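Xylosidase (Xanthomonas axonopodis pv. citri, PDB 6XN2) is a family 43 glycoside hydrolase that probably cleaves xylose units from xylo-oligosaccharides, and binds xylose sugar in its pocket. Local coordinates at residues G186-G191 against H205-G210; L270-G275 against F292-V297. All blocks are in the same frame, centred on the assembly; numbering follows the deposited sequence.

Contact 1: G186-G191 against H205-G210; sequences GGIWGG and HQEPVG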
loop_
_atom_site.group_PDB
_atom_site.type_symbol
_atom_site.label_atom_id
_atom_site.label_comp_id
_atom_site.label_asym_id
_atom_site.label_seq_id
_atom_site.Cartn_x
_atom_site.Cartn_y
_atom_site.Cartn_z
ATOM N N GLY A 186 7.908 0.555 3.952
ATOM C CA GLY A 186 8.162 -0.348 5.053
ATOM C C GLY A 186 7.195 -1.505 5.169
ATOM O O GLY A 186 6.010 -1.400 4.868
ATOM N N GLY A 187 7.725 -2.630 5.613
ATOM C CA GLY A 187 6.914 -3.783 5.942
ATOM C C GLY A 187 7.787 -4.691 6.776
ATOM O O GLY A 187 8.937 -4.923 6.413
ATOM N N ILE A 188 7.264 -5.193 7.877
ATOM C CA ILE A 188 8.009 -6.103 8.705
ATOM C C ILE A 188 7.870 -7.547 8.233
ATOM O O ILE A 188 7.359 -7.773 7.163
ATOM C CB ILE A 188 7.726 -5.940 10.206
ATOM C CG1 ILE A 188 6.276 -6.234 10.524
ATOM C CG2 ILE A 188 8.136 -4.557 10.674
ATOM C CD1 ILE A 188 5.987 -6.242 11.987
ATOM N N TRP A 189 8.328 -8.494 9.055
ATOM C CA TRP A 189 8.358 -9.909 8.655
ATOM C C TRP A 189 9.053 -10.044 7.306
ATOM O O TRP A 189 10.202 -9.626 7.155
ATOM C CB TRP A 189 6.952 -10.519 8.598
ATOM C CG TRP A 189 6.298 -10.679 9.948
ATOM C CD1 TRP A 189 6.605 -10.007 11.099
ATOM C CD2 TRP A 189 5.227 -11.575 10.282
ATOM N NE1 TRP A 189 5.785 -10.426 12.126
ATOM C CE2 TRP A 189 4.929 -11.383 11.647
ATOM C CE3 TRP A 189 4.491 -12.519 9.556
ATOM C CZ2 TRP A 189 3.934 -12.111 12.301
ATOM C CZ3 TRP A 189 3.499 -13.229 10.203
ATOM C CH2 TRP A 189 3.230 -13.022 11.561
ATOM N N GLY A 190 8.378 -10.595 6.316
ATOM C CA GLY A 190 8.942 -10.767 5.002
ATOM C C GLY A 190 9.386 -9.515 4.284
ATOM O O GLY A 190 10.146 -9.545 3.380
ATOM N N GLY A 191 8.910 -8.403 4.750
ATOM C CA GLY A 191 9.258 -7.159 4.142
ATOM C C GLY A 191 10.610 -6.638 4.509
ATOM O O GLY A 191 10.877 -5.580 3.978
ATOM N N HIS A 205 19.833 -7.051 13.501
ATOM C CA HIS A 205 18.662 -6.212 13.742
ATOM C C HIS A 205 17.398 -7.067 13.667
ATOM O O HIS A 205 17.100 -7.648 12.628
ATOM C CB HIS A 205 18.568 -5.075 12.720
ATOM C CG HIS A 205 19.401 -3.871 13.042
ATOM N ND1 HIS A 205 19.996 -3.675 14.268
ATOM C CD2 HIS A 205 19.727 -2.794 12.287
ATOM C CE1 HIS A 205 20.662 -2.529 14.254
ATOM N NE2 HIS A 205 20.514 -1.977 13.066
ATOM N N GLN A 206 16.641 -7.151 14.725
ATOM C CA GLN A 206 15.401 -7.898 14.678
ATOM C C GLN A 206 14.242 -7.036 15.076
ATOM O O GLN A 206 14.429 -5.946 15.500
ATOM C CB GLN A 206 15.459 -9.139 15.540
ATOM C CG GLN A 206 16.603 -10.050 15.209
ATOM C CD GLN A 206 16.509 -10.721 13.862
ATOM O OE1 GLN A 206 15.487 -10.716 13.220
ATOM N NE2 GLN A 206 17.605 -11.292 13.429
ATOM N N GLU A 207 13.037 -7.548 14.908
ATOM C CA GLU A 207 11.831 -6.847 15.261
ATOM C C GLU A 207 11.819 -6.648 16.741
ATOM O O GLU A 207 12.129 -7.527 17.457
ATOM C CB GLU A 207 10.627 -7.694 14.889
ATOM C CG GLU A 207 9.307 -7.010 14.997
ATOM C CD GLU A 207 8.130 -7.920 14.746
ATOM O OE1 GLU A 207 8.152 -8.697 13.821
ATOM O OE2 GLU A 207 7.183 -7.828 15.496
ATOM N N PRO A 208 11.413 -5.481 17.198
ATOM C CA PRO A 208 11.361 -5.227 18.624
ATOM C C PRO A 208 10.246 -6.006 19.317
ATOM O O PRO A 208 9.295 -6.364 18.691
ATOM C CB PRO A 208 11.092 -3.742 18.697
ATOM C CG PRO A 208 10.561 -3.376 17.390
ATOM C CD PRO A 208 11.141 -4.282 16.412
ATOM N N VAL A 209 10.378 -6.231 20.607
ATOM C CA VAL A 209 9.383 -6.972 21.357
ATOM C C VAL A 209 8.969 -6.304 22.632
ATOM O O VAL A 209 9.621 -5.422 23.098
ATOM C CB VAL A 209 9.898 -8.375 21.752
ATOM C CG1 VAL A 209 10.167 -9.212 20.535
ATOM C CG2 VAL A 209 11.140 -8.277 22.591
ATOM N N GLY A 210 7.830 -6.728 23.154
ATOM C CA GLY A 210 7.369 -6.255 24.446
ATOM C C GLY A 210 7.101 -4.770 24.489
ATOM O O GLY A 210 6.366 -4.251 23.649
HETATM O O HOH W 1 4.851 -9.199 14.668
HETATM O O HOH W 2 9.725 -8.682 11.549
#
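Glu207 meets Ile188 and Trp189 in a small, water-bridged contact between two loops of the five-bladed beta-propeller characteristic of family 43 glycoside hydrolases. The loop of 186-191 follows strand 181-185 and lies close to the sugar site, the Trp189 side chain being about 7 Å from the bound beta-D-xylopyranose; 205-210 belongs to a loop farther along the chain. Glutamate suits this partly buried place because its length spans the gap and its two carboxylate oxygens can each accept a hydrogen bond from a water. CG stands anti to the backbone N (chi1 -171°) and the chain stays extended, which carries the carboxylate to the other loop. There it is gripped through two waters. One accepts from Trp189 NE1 at 3.0 Å and donates to Glu207 OE2; the other accepts from the backbone N of Trp189 at 2.9 Å and donates to Glu207 OE1. With each oxygen holding its own water, rotation of the carboxylate is restrained, and its plane lies 25° from that of the indole. OE1 approaches the ring at its edge, 3.4 Å from Trp189 CD1. Ile188 supplies the apolar side: its CD1 methyl lies 3.9 Å from Glu207 CD. Beyond the two loops, the indole packs edge-to-face with Phe256 and meets the ring of Trp305, so an aromatic residue that also offers an N-H fits well. Gly186 adopts backbone angles that would crowd any CB against the preceding carbonyl oxygen, and Gly191 has no side chain to collide with Gly187 O. The turn is closed by a backbone hydrogen bond from Gly191 N to Ile188 O, 2.9 Å long.

Contact 2: L270-G275 against F292-V297; sequences LSYSTG and FTYQGV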
loop_
_atom_site.group_PDB
_atom_site.type_symbol
_atom_site.label_atom_id
_atom_site.label_comp_id
_atom_site.label_asym_id
_atom_site.label_seq_id
_atom_site.Cartn_x
_atom_site.Cartn_y
_atom_site.Cartn_z
ATOM N N LEU A 270 -2.577 8.726 8.047
ATOM C CA LEU A 270 -1.734 7.570 7.776
ATOM C C LEU A 270 -2.537 6.306 8.021
ATOM O O LEU A 270 -3.033 6.105 9.121
ATOM C CB LEU A 270 -0.489 7.572 8.669
ATOM C CG LEU A 270 0.312 6.271 8.644
ATOM C CD1 LEU A 270 0.960 6.118 7.273
ATOM C CD2 LEU A 270 1.355 6.256 9.748
ATOM N N SER A 271 -2.671 5.458 7.006
ATOM C CA SER A 271 -3.351 4.180 7.186
ATOM C C SER A 271 -2.424 3.045 6.757
ATOM O O SER A 271 -1.504 3.251 5.964
ATOM C CB SER A 271 -4.684 4.147 6.420
ATOM O OG SER A 271 -4.551 4.584 5.071
ATOM N N TYR A 272 -2.635 1.878 7.335
ATOM C CA TYR A 272 -1.762 0.763 7.154
ATOM C C TYR A 272 -2.323 -0.570 7.602
ATOM O O TYR A 272 -3.265 -0.624 8.301
ATOM C CB TYR A 272 -0.536 1.002 8.031
ATOM C CG TYR A 272 -0.859 1.262 9.468
ATOM C CD1 TYR A 272 -0.963 0.235 10.368
ATOM C CD2 TYR A 272 -1.063 2.511 9.917
ATOM C CE1 TYR A 272 -1.265 0.452 11.663
ATOM C CE2 TYR A 272 -1.365 2.747 11.218
ATOM C CZ TYR A 272 -1.463 1.702 12.095
ATOM O OH TYR A 272 -1.758 1.931 13.378
ATOM N N SER A 273 -1.665 -1.636 7.224
ATOM C CA SER A 273 -2.063 -2.959 7.597
ATOM C C SER A 273 -1.408 -3.351 8.907
ATOM O O SER A 273 -0.321 -2.965 9.154
ATOM C CB SER A 273 -1.651 -3.910 6.524
ATOM O OG SER A 273 -1.633 -5.221 6.970
ATOM N N THR A 274 -2.109 -4.097 9.731
ATOM C CA THR A 274 -1.585 -4.571 10.994
ATOM C C THR A 274 -1.090 -5.992 10.915
ATOM O O THR A 274 -0.706 -6.582 11.871
ATOM C CB THR A 274 -2.582 -4.492 12.120
ATOM O OG1 THR A 274 -3.669 -5.336 11.831
ATOM C CG2 THR A 274 -3.034 -3.099 12.330
ATOM N N GLY A 275 -1.107 -6.525 9.736
ATOM C CA GLY A 275 -0.568 -7.851 9.494
ATOM C C GLY A 275 -1.281 -9.007 10.173
ATOM O O GLY A 275 -2.300 -9.500 9.669
ATOM N N PHE A 292 1.887 10.494 14.132
ATOM C CA PHE A 292 0.479 10.218 13.875
ATOM C C PHE A 292 -0.187 9.587 15.085
ATOM O O PHE A 292 0.297 8.586 15.609
ATOM C CB PHE A 292 0.324 9.285 12.671
ATOM C CG PHE A 292 0.669 9.923 11.358
ATOM C CD1 PHE A 292 1.980 9.956 10.912
ATOM C CD2 PHE A 292 -0.322 10.489 10.566
ATOM C CE1 PHE A 292 2.295 10.554 9.698
ATOM C CE2 PHE A 292 -0.012 11.085 9.361
ATOM C CZ PHE A 292 1.295 11.116 8.925
ATOM N N THR A 293 -1.318 10.145 15.491
ATOM C CA THR A 293 -2.062 9.562 16.633
ATOM C C THR A 293 -3.093 8.546 16.142
ATOM O O THR A 293 -3.941 8.902 15.378
ATOM C CB THR A 293 -2.771 10.617 17.473
ATOM O OG1 THR A 293 -1.802 11.530 17.967
ATOM C CG2 THR A 293 -3.511 9.998 18.630
ATOM N N TYR A 294 -3.001 7.327 16.638
ATOM C CA TYR A 294 -3.914 6.259 16.291
ATOM C C TYR A 294 -5.351 6.649 16.467
ATOM O O TYR A 294 -5.705 7.211 17.450
ATOM C CB TYR A 294 -3.653 5.029 17.153
ATOM C CG TYR A 294 -4.578 3.867 16.875
ATOM C CD1 TYR A 294 -4.322 2.995 15.879
ATOM C CD2 TYR A 294 -5.704 3.681 17.601
ATOM C CE1 TYR A 294 -5.142 1.950 15.616
ATOM C CE2 TYR A 294 -6.543 2.649 17.338
ATOM C CZ TYR A 294 -6.249 1.782 16.343
ATOM O OH TYR A 294 -7.062 0.756 16.079
ATOM N N GLN A 295 -6.177 6.333 15.490
ATOM C CA GLN A 295 -7.596 6.650 15.562
ATOM C C GLN A 295 -8.443 5.390 15.700
ATOM O O GLN A 295 -9.225 5.272 16.634
ATOM C CB GLN A 295 -8.031 7.448 14.336
ATOM C CG GLN A 295 -7.359 8.809 14.210
ATOM C CD GLN A 295 -7.659 9.714 15.387
ATOM O OE1 GLN A 295 -8.816 9.900 15.761
ATOM N NE2 GLN A 295 -6.614 10.282 15.980
ATOM N N GLY A 296 -8.283 4.438 14.784
ATOM C CA GLY A 296 -9.063 3.215 14.847
ATOM C C GLY A 296 -8.900 2.311 13.642
ATOM O O GLY A 296 -7.968 2.483 12.850
ATOM N N VAL A 297 -9.801 1.361 13.475
ATOM C CA VAL A 297 -9.798 0.415 12.393
ATOM C C VAL A 297 -10.587 0.953 11.228
ATOM O O VAL A 297 -11.685 1.372 11.367
ATOM C CB VAL A 297 -10.426 -0.909 12.827
ATOM C CG1 VAL A 297 -10.504 -1.877 11.700
ATOM C CG2 VAL A 297 -9.688 -1.516 13.983
#
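Leu270 lays its side chain over the ring of Phe292, joining strands 267-273 and 292-299 of a four-stranded antiparallel blade of the beta-propeller; strand 280-285 runs between them. The contact starts at Leu270 CB, which makes a CH-pi interaction 3.6 Å from the centroid of the Phe292 ring, whose flat face suits it to receive an aliphatic carbon. The ring atom closest to CB is CD2, at 3.5 Å. Leu270 CG, anti to the backbone N (chi1 169°), then directs the branch across the ring, and at the tip CD2 comes to 3.9 Å from Phe292 CD1. A branched aliphatic chain suits this buried spot: besides the ring, it packs on Val236 and Ile238 of strand 234-239 and on Pro259 and Val261. Two residues on, a hydroxyl meets a ring edge. Tyr272 OH lies in the plane of the Tyr294 ring, 3.7 Å from CD1, and tyrosine fits here because its hydroxyl is carried far enough to hydrogen-bond Arg253 O. Arg253 also makes a cation-pi interaction with Tyr294, so one residue serves both tyrosines. Past Tyr294, Gln295 and Gly296 form a classic beta bulge opposite Tyr282. Gly296 N lies 3.6 Å above the plane of the Tyr294 ring, toward its rim, and Gln295 NE2 turns back to donate to Thr293 O at 3.1 Å.

In the fold
Contact 1 is a partly buried contact between loops, whereas contact 2 is buried and joins two non-neighbouring strands of one blade; they share no strand or loop. Their chemistry follows: water and a carboxylate carry the first, close apolar and aromatic packing the second. The centres lie about 17 Å apart and the nearest atoms about 6 Å, so the two do not touch. Phe256 nevertheless relates them, hydrogen-bonding through its backbone to Ile188 and to Ser273. The strand of Leu270 and Tyr272 ends in Ser273, which touches Glu257 of the xylose pocket, but of the two contacts it is contact 1 that lies by the sugar, through Trp189.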